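Local coordinates for core protein P7 (Pseudomonas phage phi12, PDB 2Q82) that is a structural protein of the phage core whose precise role is not established, built around a parallel beta-sheet, at residues M29-G33 against D34-I38. Residues are numbered along the deposited sequence; the frame is centred on the assembly and turned at random.
Sequences MSHNG and DVPVI
The chain reversal that follows the central strand 25-30 of the parallel sheet shows how a turn can be held by one side chain reaching over to backbone three residues on. His31 and Asp34 make that link: the imidazole NE2 of His31 donates to the carbonyl O of Asp34 over 2.7 Å, with an N-H...O angle of 159°. The acceptor lies close to the ring plane, at the edge of the imidazole, whereas seen from the carbonyl the donor stands above the peptide plane, 44° out of it. With CG set anti to the backbone N (chi1 174°), the ring of His31 extends along the inside of the bend and brings NE2 up to Asp34. At the other ring nitrogen, ND1 accepts from the backbone N of Gln95, so the buried ring is gripped at two points and its rotation is fixed; the donor at NE2 and the acceptor at ND1 are consistent with a neutral imidazole.

Gly33, at the bend, adopts a backbone conformation in which a side chain would collide with the carbonyl oxygen of Asn32. Within the strand, Met29, present as selenomethionine, meets Pro36 tip to tip. Its extended chain carries SE to 3.8 Å from CG of Pro36, and CE touches the same ring carbon. This apolar contact adds a second link between the two arms of the turn, beside the imidazole bond.

Around the turn, Arg45 NH2 from strand 42-45 bonds the carbonyl oxygens of His31 and Gly33, while the backbone of Met29 and His31 pairs with strand 59-63. Beyond Pro36, Ile38 packs against that strand, strand 42-45 and helix 112-127, as the chain runs on from the central strand 25-30 to the outermost strand 42-45.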
loop_
_atom_site.group_PDB
_atom_site.type_symbol
_atom_site.label_atom_id
_atom_site.label_comp_id
_atom_site.label_asym_id
_atom_site.label_seq_id
_atom_site.Cartn_x
_atom_site.Cartn_y
_atom_site.Cartn_z
HETATM N N MSE A 29 -11.236 7.899 6.760
HETATM C CA MSE A 29 -12.458 8.057 7.518
HETATM C C MSE A 29 -13.079 6.766 8.062
HETATM O O MSE A 29 -13.426 5.873 7.294
HETATM C CB MSE A 29 -13.467 8.785 6.628
HETATM C CG MSE A 29 -14.866 8.855 7.165
HETATM SE SE MSE A 29 -16.169 9.381 5.796
HETATM C CE MSE A 29 -17.723 9.375 6.980
ATOM N N SER A 30 -13.221 6.688 9.387
ATOM C CA SER A 30 -13.835 5.534 10.032
ATOM C C SER A 30 -15.334 5.629 9.823
ATOM O O SER A 30 -15.974 6.578 10.287
ATOM C CB SER A 30 -13.554 5.515 11.520
ATOM O OG SER A 30 -14.252 4.442 12.131
ATOM N N HIS A 31 -15.902 4.627 9.161
ATOM C CA HIS A 31 -17.316 4.682 8.855
ATOM C C HIS A 31 -17.885 3.399 8.252
ATOM O O HIS A 31 -17.302 2.823 7.338
ATOM C CB HIS A 31 -17.525 5.841 7.887
ATOM C CG HIS A 31 -18.911 5.959 7.353
ATOM N ND1 HIS A 31 -19.958 6.481 8.098
ATOM C CD2 HIS A 31 -19.434 5.663 6.147
ATOM C CE1 HIS A 31 -21.047 6.499 7.366
ATOM N NE2 HIS A 31 -20.763 6.003 6.168
ATOM N N ASN A 32 -19.027 2.970 8.783
ATOM C CA ASN A 32 -19.736 1.789 8.290
ATOM C C ASN A 32 -21.002 2.312 7.665
ATOM O O ASN A 32 -21.654 3.173 8.244
ATOM C CB ASN A 32 -20.155 0.863 9.422
ATOM C CG ASN A 32 -19.015 0.071 9.969
ATOM O OD1 ASN A 32 -18.283 -0.567 9.220
ATOM N ND2 ASN A 32 -18.857 0.090 11.280
ATOM N N GLY A 33 -21.379 1.792 6.508
ATOM C CA GLY A 33 -22.595 2.279 5.893
ATOM C C GLY A 33 -22.295 2.891 4.553
ATOM O O GLY A 33 -21.178 2.783 4.065
ATOM N N ASP A 34 -23.283 3.537 3.948
ATOM C CA ASP A 34 -23.061 4.140 2.641
ATOM C C ASP A 34 -22.079 5.274 2.772
ATOM O O ASP A 34 -22.066 5.993 3.761
ATOM C CB ASP A 34 -24.342 4.717 2.056
ATOM C CG ASP A 34 -25.487 3.753 2.103
ATOM O OD1 ASP A 34 -25.441 2.732 1.389
ATOM O OD2 ASP A 34 -26.434 4.029 2.867
ATOM N N VAL A 35 -21.272 5.450 1.735
ATOM C CA VAL A 35 -20.289 6.512 1.759
ATOM C C VAL A 35 -20.890 7.851 1.454
ATOM O O VAL A 35 -21.809 7.983 0.655
ATOM C CB VAL A 35 -19.209 6.278 0.747
ATOM C CG1 VAL A 35 -18.523 5.005 1.028
ATOM C CG2 VAL A 35 -19.795 6.241 -0.583
ATOM N N PRO A 36 -20.353 8.891 2.060
ATOM C CA PRO A 36 -20.797 10.275 1.893
ATOM C C PRO A 36 -20.297 10.939 0.670
ATOM O O PRO A 36 -19.420 10.419 0.017
ATOM C CB PRO A 36 -20.222 10.975 3.108
ATOM C CG PRO A 36 -19.084 10.146 3.503
ATOM C CD PRO A 36 -19.474 8.748 3.229
ATOM N N VAL A 37 -20.869 12.093 0.354
ATOM C CA VAL A 37 -20.362 12.880 -0.750
ATOM C C VAL A 37 -19.646 13.990 0.014
ATOM O O VAL A 37 -20.136 14.479 1.032
ATOM C CB VAL A 37 -21.458 13.503 -1.628
ATOM C CG1 VAL A 37 -20.821 14.390 -2.678
ATOM C CG2 VAL A 37 -22.256 12.411 -2.308
ATOM N N ILE A 38 -18.467 14.355 -0.457
ATOM C CA ILE A 38 -17.689 15.380 0.203
ATOM C C ILE A 38 -17.159 16.261 -0.884
ATOM O O ILE A 38 -16.443 15.818 -1.771
ATOM C CB ILE A 38 -16.525 14.768 1.001
ATOM C CG1 ILE A 38 -17.089 13.864 2.096
ATOM C CG2 ILE A 38 -15.717 15.852 1.671
ATOM C CD1 ILE A 38 -16.091 12.872 2.679
#